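Local coordinates for glucose-6-phosphate isomerase (Plasmodium falciparum, PDB 3QKI), which probably interconverts glucose 6-phosphate and fructose 6-phosphate, the second step of glycolysis, at residues D46-K51 against L479-T484; A474-L479 against R511-L516. All blocks are in the same frame, centred on the assembly; numbering follows the deposited sequence.

Contact 1: residues D46-K51 against L479-T484; sequences DYLNDK and LAIGKT
L48 reaches across to helix 464-481 with one methyl, CD1, which rests on the CB of A480. L48 CD1 and A480 CB lie 3.7 Å apart, a plain van der Waals contact. The same methyl also comes near a branch of I481, with L48 CD1 4.4 Å from I481 CG2. The CG of L48 is anti to its carbonyl carbon (chi1 -63°), and its side chain sets off toward the helix. No hydrogen bond crosses between the two segments, and they bury just 75 Å² together. L48 sits in a type I beta turn from Y47 to D50, near helix 44-47. D50 is the N-cap of the next helix, 51-57, and its OD2 accepts from the N of R53. On the other side, G482 ends helix 464-481 with a positive phi of 63°, a backbone shape that favours glycine. A480 and I481 are therefore in the last turn of that helix. Strand 64-70 closes in on L48 and A480 through R70. The second subunit is close as well: its S586 packs on L48 and its L560 on I481.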
ATOM      1  N   ASP A  46      -2.592 -31.726  -9.519  1.00 18.40           N
ATOM      2  CA  ASP A  46      -2.927 -33.114  -9.194  1.00 17.63           C
ATOM      3  C   ASP A  46      -3.692 -33.194  -7.900  1.00 21.13           C
ATOM      4  O   ASP A  46      -4.743 -33.828  -7.874  1.00 20.68           O
ATOM      5  CB  ASP A  46      -1.693 -34.017  -9.216  1.00 18.30           C
ATOM      6  CG  ASP A  46      -1.125 -34.150 -10.608  1.00 22.92           C
ATOM      7  OD1 ASP A  46      -1.912 -34.460 -11.556  1.00 22.74           O
ATOM      8  OD2 ASP A  46       0.080 -33.921 -10.772  1.00 29.81           O
ATOM      9  N   TYR A  47      -3.251 -32.438  -6.864  1.00 16.35           N
ATOM     10  CA  TYR A  47      -3.942 -32.376  -5.573  1.00 15.16           C
ATOM     11  C   TYR A  47      -5.388 -31.886  -5.734  1.00 17.24           C
ATOM     12  O   TYR A  47      -6.291 -32.419  -5.086  1.00 16.16           O
ATOM     13  CB  TYR A  47      -3.193 -31.442  -4.599  1.00 15.32           C
ATOM     14  CG  TYR A  47      -2.055 -32.066  -3.818  1.00 15.79           C
ATOM     15  CD1 TYR A  47      -2.176 -33.336  -3.264  1.00 18.63           C
ATOM     16  CD2 TYR A  47      -0.913 -31.333  -3.512  1.00 15.76           C
ATOM     17  CE1 TYR A  47      -1.152 -33.892  -2.495  1.00 21.24           C
ATOM     18  CE2 TYR A  47       0.104 -31.867  -2.731  1.00 15.73           C
ATOM     19  CZ  TYR A  47      -0.008 -33.155  -2.238  1.00 21.97           C
ATOM     20  OH  TYR A  47       1.010 -33.702  -1.492  1.00 22.63           O
ATOM     21  N   LEU A  48      -5.604 -30.884  -6.616  1.00 14.30           N
ATOM     22  CA  LEU A  48      -6.929 -30.304  -6.865  1.00 14.94           C
ATOM     23  C   LEU A  48      -7.944 -31.225  -7.574  1.00 20.09           C
ATOM     24  O   LEU A  48      -9.111 -30.854  -7.697  1.00 19.82           O
ATOM     25  CB  LEU A  48      -6.853 -28.897  -7.509  1.00 14.42           C
ATOM     26  CG  LEU A  48      -6.158 -27.841  -6.622  1.00 17.02           C
ATOM     27  CD1 LEU A  48      -5.607 -26.717  -7.451  1.00 17.90           C
ATOM     28  CD2 LEU A  48      -7.047 -27.369  -5.455  1.00 19.39           C
ATOM     29  N   ASN A  49      -7.511 -32.420  -7.992  1.00 17.12           N
ATOM     30  CA  ASN A  49      -8.378 -33.449  -8.573  1.00 18.19           C
ATOM     31  C   ASN A  49      -8.879 -34.417  -7.486  1.00 24.67           C
ATOM     32  O   ASN A  49      -9.771 -35.231  -7.733  1.00 26.26           O
ATOM     33  CB  ASN A  49      -7.666 -34.193  -9.701  1.00 18.29           C
ATOM     34  CG  ASN A  49      -7.500 -33.330 -10.927  1.00 32.65           C
ATOM     35  OD1 ASN A  49      -8.352 -32.485 -11.248  1.00 23.59           O
ATOM     36  ND2 ASN A  49      -6.377 -33.480 -11.611  1.00 25.78           N
ATOM     37  N   ASP A  50      -8.349 -34.283  -6.266  1.00 20.92           N
ATOM     38  CA  ASP A  50      -8.733 -35.134  -5.144  1.00 19.34           C
ATOM     39  C   ASP A  50      -9.835 -34.433  -4.355  1.00 22.59           C
ATOM     40  O   ASP A  50      -9.557 -33.507  -3.587  1.00 21.35           O
ATOM     41  CB  ASP A  50      -7.491 -35.444  -4.284  1.00 20.42           C
ATOM     42  CG  ASP A  50      -7.682 -36.418  -3.114  1.00 27.81           C
ATOM     43  OD1 ASP A  50      -6.658 -36.894  -2.568  1.00 26.31           O
ATOM     44  OD2 ASP A  50      -8.853 -36.664  -2.716  1.00 27.57           O
ATOM     45  N   LYS A  51     -11.095 -34.882  -4.548  1.00 19.44           N
ATOM     46  CA  LYS A  51     -12.255 -34.308  -3.860  1.00 20.03           C
ATOM     47  C   LYS A  51     -12.162 -34.484  -2.330  1.00 26.48           C
ATOM     48  O   LYS A  51     -12.597 -33.597  -1.591  1.00 28.21           O
ATOM     49  CB  LYS A  51     -13.577 -34.878  -4.392  1.00 21.67           C
ATOM     50  CG  LYS A  51     -14.801 -34.129  -3.902  1.00 36.09           C
ATOM     51  CD  LYS A  51     -16.116 -34.797  -4.300  1.00 49.29           C
ATOM     52  CE  LYS A  51     -17.290 -33.975  -3.829  1.00 64.83           C
ATOM     53  NZ  LYS A  51     -18.540 -34.341  -4.543  1.00 77.91           N
ATOM     54  N   LEU A 479      -2.783 -19.527 -10.530  1.00 12.18           N
ATOM     55  CA  LEU A 479      -1.577 -19.602  -9.701  1.00 11.25           C
ATOM     56  C   LEU A 479      -1.238 -21.053  -9.367  1.00 14.61           C
ATOM     57  O   LEU A 479      -0.085 -21.450  -9.485  1.00 13.30           O
ATOM     58  CB  LEU A 479      -1.728 -18.753  -8.427  1.00 10.96           C
ATOM     59  CG  LEU A 479      -1.591 -17.217  -8.637  1.00 14.09           C
ATOM     60  CD1 LEU A 479      -2.015 -16.457  -7.380  1.00 14.47           C
ATOM     61  CD2 LEU A 479      -0.177 -16.838  -9.046  1.00 15.63           C
ATOM     62  N   ALA A 480      -2.252 -21.847  -9.013  1.00 11.76           N
ATOM     63  CA  ALA A 480      -2.073 -23.253  -8.647  1.00 11.76           C
ATOM     64  C   ALA A 480      -1.663 -24.125  -9.845  1.00 17.13           C
ATOM     65  O   ALA A 480      -0.647 -24.803  -9.762  1.00 17.10           O
ATOM     66  CB  ALA A 480      -3.342 -23.794  -7.994  1.00 11.64           C
ATOM     67  N   ILE A 481      -2.417 -24.063 -10.958  1.00 15.26           N
ATOM     68  CA  ILE A 481      -2.245 -24.928 -12.141  1.00 15.72           C
ATOM     69  C   ILE A 481      -1.217 -24.515 -13.191  1.00 17.95           C
ATOM     70  O   ILE A 481      -0.607 -25.375 -13.824  1.00 17.88           O
ATOM     71  CB  ILE A 481      -3.633 -25.359 -12.746  1.00 20.04           C
ATOM     72  CG1 ILE A 481      -4.258 -24.237 -13.605  1.00 22.15           C
ATOM     73  CG2 ILE A 481      -4.610 -25.847 -11.630  1.00 19.29           C
ATOM     74  CD1 ILE A 481      -5.401 -24.652 -14.547  1.00 33.05           C
ATOM     75  N   GLY A 482      -1.052 -23.214 -13.404  1.00 11.80           N
ATOM     76  CA  GLY A 482      -0.125 -22.725 -14.407  1.00 11.30           C
ATOM     77  C   GLY A 482      -0.513 -23.163 -15.813  1.00 17.21           C
ATOM     78  O   GLY A 482      -1.680 -23.469 -16.082  1.00 18.67           O
ATOM     79  N   LYS A 483       0.449 -23.165 -16.719  1.00 13.30           N
ATOM     80  CA  LYS A 483       0.263 -23.537 -18.112  1.00 12.69           C
ATOM     81  C   LYS A 483       1.622 -24.003 -18.637  1.00 17.29           C
ATOM     82  O   LYS A 483       2.555 -23.209 -18.742  1.00 16.40           O
ATOM     83  CB  LYS A 483      -0.265 -22.344 -18.909  1.00 15.04           C
ATOM     84  CG  LYS A 483      -0.444 -22.658 -20.396  1.00 24.15           C
ATOM     85  CD  LYS A 483      -1.014 -21.482 -21.145  1.00 29.20           C
ATOM     86  CE  LYS A 483      -2.431 -21.760 -21.534  1.00 49.36           C
ATOM     87  NZ  LYS A 483      -2.515 -22.713 -22.670  1.00 63.35           N
ATOM     88  N   THR A 484       1.730 -25.300 -18.947  1.00 14.54           N
ATOM     89  CA  THR A 484       2.985 -25.925 -19.373  1.00 14.13           C
ATOM     90  C   THR A 484       3.450 -25.483 -20.745  1.00 18.06           C
ATOM     91  O   THR A 484       2.657 -24.975 -21.540  1.00 19.86           O
ATOM     92  CB  THR A 484       2.858 -27.450 -19.359  1.00 17.86           C
ATOM     93  OG1 THR A 484       2.033 -27.857 -20.446  1.00 17.64           O
ATOM     94  CG2 THR A 484       2.300 -28.012 -18.028  1.00 15.49           C
TER

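Contact 2: residues A474-L479 against R511-L516; sequences AQADAL and RPSTLL
A476 and L479, one helical turn apart on helix 464-481, face the residues that lead into and form strand 513-518. The apolar contacts come first. The CB of A476 points at the strand and meets L515, with A476 CB 3.7 Å from L515 CD2. The other methyl of L515, CD1, is 4.0 Å from A476 CB, so both branches lie close to the alanine. The side chains of L479 and R511 cross at about a right angle. Here L479 CD2 is 3.8 Å from R511 CB and also near R511 CD, so the aliphatic part of the arginine does the touching. R511 is extended from CG to NE, and this carries its guanidinium away from the helix. There NH2 bonds to the O of I435 and NH1 to the O of G438.

One direct hydrogen bond joins the backbones. R511 N donates to L479 O over 3.0 Å, with an N-H...O angle of 157°.

A water makes the third link. It donates to A476 O and R511 O, and accepts from S513 OG at 2.8 Å from the water oxygen. The OG of S513 sits between its backbone N and carbonyl carbon (chi1 69°), and the same oxygen lies 3.7 Å from A476 CB.

In this alpha/beta domain the helix packs on a mixed sheet. Strand 513-518 runs between 64-70 and 443-448, and V443 touches both L479 and S513. All five contact residues are buried. The water thus gives two carbonyl oxygens and a serine hydroxyl a shared partner. With the R511 N to L479 O bond it meets polar needs in an otherwise apolar, buried contact.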
ATOM      1  N   ALA A 474     -10.619 -17.540 -10.649  1.00 12.70           N
ATOM      2  CA  ALA A 474      -9.662 -17.770 -11.716  1.00 13.86           C
ATOM      3  C   ALA A 474      -8.221 -17.542 -11.317  1.00 18.43           C
ATOM      4  O   ALA A 474      -7.371 -18.332 -11.740  1.00 17.54           O
ATOM      5  CB  ALA A 474      -9.988 -16.915 -12.911  1.00 13.81           C
ATOM      6  N   GLN A 475      -7.936 -16.457 -10.547  1.00 15.24           N
ATOM      7  CA  GLN A 475      -6.574 -16.127 -10.143  1.00 13.49           C
ATOM      8  C   GLN A 475      -6.007 -17.241  -9.268  1.00 17.31           C
ATOM      9  O   GLN A 475      -4.896 -17.685  -9.514  1.00 17.42           O
ATOM     10  CB  GLN A 475      -6.485 -14.740  -9.462  1.00 14.30           C
ATOM     11  CG  GLN A 475      -6.613 -13.555 -10.439  1.00 15.50           C
ATOM     12  CD  GLN A 475      -5.452 -13.447 -11.398  1.00 28.82           C
ATOM     13  OE1 GLN A 475      -4.306 -13.753 -11.067  1.00 23.54           O
ATOM     14  NE2 GLN A 475      -5.724 -12.998 -12.606  1.00 20.60           N
ATOM     15  N   ALA A 476      -6.783 -17.716  -8.287  1.00 15.11           N
ATOM     16  CA  ALA A 476      -6.366 -18.795  -7.381  1.00 14.39           C
ATOM     17  C   ALA A 476      -6.027 -20.064  -8.204  1.00 17.13           C
ATOM     18  O   ALA A 476      -4.968 -20.655  -8.006  1.00 16.22           O
ATOM     19  CB  ALA A 476      -7.484 -19.091  -6.378  1.00 14.80           C
ATOM     20  N   ASP A 477      -6.897 -20.430  -9.163  1.00 12.65           N
ATOM     21  CA  ASP A 477      -6.662 -21.579 -10.025  1.00 12.67           C
ATOM     22  C   ASP A 477      -5.466 -21.394 -10.972  1.00 15.47           C
ATOM     23  O   ASP A 477      -4.682 -22.322 -11.101  1.00 13.13           O
ATOM     24  CB  ASP A 477      -7.923 -21.971 -10.789  1.00 14.53           C
ATOM     25  CG  ASP A 477      -8.994 -22.627  -9.924  1.00 26.01           C
ATOM     26  OD1 ASP A 477      -8.668 -23.053  -8.774  1.00 25.81           O
ATOM     27  OD2 ASP A 477     -10.163 -22.719 -10.391  1.00 27.34           O
ATOM     28  N   ALA A 478      -5.309 -20.203 -11.609  1.00 10.88           N
ATOM     29  CA  ALA A 478      -4.194 -19.916 -12.519  1.00 10.21           C
ATOM     30  C   ALA A 478      -2.840 -20.040 -11.761  1.00 14.19           C
ATOM     31  O   ALA A 478      -1.880 -20.616 -12.283  1.00 13.64           O
ATOM     32  CB  ALA A 478      -4.341 -18.516 -13.135  1.00 10.60           C
ATOM     33  N   LEU A 479      -2.783 -19.527 -10.530  1.00 12.18           N
ATOM     34  CA  LEU A 479      -1.577 -19.602  -9.701  1.00 11.25           C
ATOM     35  C   LEU A 479      -1.238 -21.053  -9.367  1.00 14.61           C
ATOM     36  O   LEU A 479      -0.085 -21.450  -9.485  1.00 13.30           O
ATOM     37  CB  LEU A 479      -1.728 -18.753  -8.427  1.00 10.96           C
ATOM     38  CG  LEU A 479      -1.591 -17.217  -8.637  1.00 14.09           C
ATOM     39  CD1 LEU A 479      -2.015 -16.457  -7.380  1.00 14.47           C
ATOM     40  CD2 LEU A 479      -0.177 -16.838  -9.046  1.00 15.63           C
ATOM     41  N   ARG A 511       1.891 -22.062  -7.323  1.00 15.29           N
ATOM     42  CA  ARG A 511       1.943 -20.806  -6.592  1.00 13.91           C
ATOM     43  C   ARG A 511       0.770 -20.837  -5.628  1.00 18.08           C
ATOM     44  O   ARG A 511      -0.374 -20.991  -6.052  1.00 17.22           O
ATOM     45  CB  ARG A 511       1.971 -19.606  -7.553  1.00  9.42           C
ATOM     46  CG  ARG A 511       3.375 -19.499  -8.175  1.00 14.05           C
ATOM     47  CD  ARG A 511       3.432 -18.755  -9.476  1.00  7.76           C
ATOM     48  NE  ARG A 511       4.779 -18.869 -10.051  1.00 18.67           N
ATOM     49  CZ  ARG A 511       5.730 -17.953  -9.940  1.00 25.45           C
ATOM     50  NH1 ARG A 511       6.931 -18.171 -10.453  1.00 15.82           N
ATOM     51  NH2 ARG A 511       5.494 -16.816  -9.291  1.00 16.20           N
ATOM     52  N   PRO A 512       1.053 -20.849  -4.314  1.00 13.24           N
ATOM     53  CA  PRO A 512      -0.022 -21.098  -3.354  1.00 12.16           C
ATOM     54  C   PRO A 512      -0.963 -19.940  -3.069  1.00 15.40           C
ATOM     55  O   PRO A 512      -0.582 -18.775  -3.181  1.00 15.76           O
ATOM     56  CB  PRO A 512       0.730 -21.566  -2.093  1.00 13.09           C
ATOM     57  CG  PRO A 512       2.037 -20.901  -2.173  1.00 17.51           C
ATOM     58  CD  PRO A 512       2.369 -20.736  -3.644  1.00 14.59           C
ATOM     59  N   SER A 513      -2.175 -20.284  -2.635  1.00  9.45           N
ATOM     60  CA  SER A 513      -3.207 -19.327  -2.249  1.00  9.71           C
ATOM     61  C   SER A 513      -4.168 -19.860  -1.189  1.00 17.30           C
ATOM     62  O   SER A 513      -4.476 -21.060  -1.143  1.00 15.68           O
ATOM     63  CB  SER A 513      -4.013 -18.847  -3.459  1.00 11.53           C
ATOM     64  OG  SER A 513      -4.821 -19.875  -3.983  1.00 15.30           O
ATOM     65  N   THR A 514      -4.683 -18.934  -0.382  1.00 15.08           N
ATOM     66  CA  THR A 514      -5.738 -19.207   0.568  1.00 14.52           C
ATOM     67  C   THR A 514      -6.920 -18.376   0.109  1.00 19.24           C
ATOM     68  O   THR A 514      -6.748 -17.200  -0.223  1.00 20.01           O
ATOM     69  CB  THR A 514      -5.318 -18.836   1.992  1.00 19.97           C
ATOM     70  OG1 THR A 514      -4.190 -19.631   2.352  1.00 23.18           O
ATOM     71  CG2 THR A 514      -6.451 -19.046   2.988  1.00 16.32           C
ATOM     72  N   LEU A 515      -8.105 -18.978   0.060  1.00 17.36           N
ATOM     73  CA  LEU A 515      -9.337 -18.270  -0.277  1.00 18.61           C
ATOM     74  C   LEU A 515     -10.214 -18.143   0.956  1.00 21.30           C
ATOM     75  O   LEU A 515     -10.471 -19.131   1.645  1.00 22.30           O
ATOM     76  CB  LEU A 515     -10.130 -18.961  -1.399  1.00 19.58           C
ATOM     77  CG  LEU A 515      -9.496 -19.075  -2.779  1.00 26.77           C
ATOM     78  CD1 LEU A 515     -10.424 -19.831  -3.714  1.00 28.75           C
ATOM     79  CD2 LEU A 515      -9.299 -17.733  -3.402  1.00 26.92           C
ATOM     80  N   LEU A 516     -10.671 -16.925   1.236  1.00 17.77           N
ATOM     81  CA  LEU A 516     -11.608 -16.623   2.325  1.00 17.74           C
ATOM     82  C   LEU A 516     -12.857 -16.061   1.653  1.00 19.02           C
ATOM     83  O   LEU A 516     -12.785 -14.989   1.032  1.00 18.14           O
ATOM     84  CB  LEU A 516     -11.029 -15.612   3.341  1.00 17.74           C
ATOM     85  CG  LEU A 516      -9.887 -16.096   4.224  1.00 25.67           C
ATOM     86  CD1 LEU A 516      -9.190 -14.921   4.926  1.00 26.12           C
ATOM     87  CD2 LEU A 516     -10.380 -17.076   5.290  1.00 28.85           C
TER
HETATM   88  O   HOH W   1      -3.048 -20.971  -5.852  1.00 12.13           O

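Overall arrangement
Contacts 1 and 2 have centres 10 Å apart on helix 464-481. Their segments overlap at L479, which touches the partner segment only in contact 2. Contact 2 uses the helix from 474 to 479. Contact 1 takes over at its C-terminal end. Along the chain the order is 46-51, 474-479, 479-484, then 511-516, and the pairings cross. One helix therefore meets a turn more than 400 residues before it and a strand of the mixed sheet about 30 residues after it. R70 of strand 64-70 touches A480 in contact 1 and A476, S513 and L515 in contact 2. Both contacts also touch the second subunit, so this corner of the fold is part of the dimer interface, away from the known sugar-phosphate-binding residues.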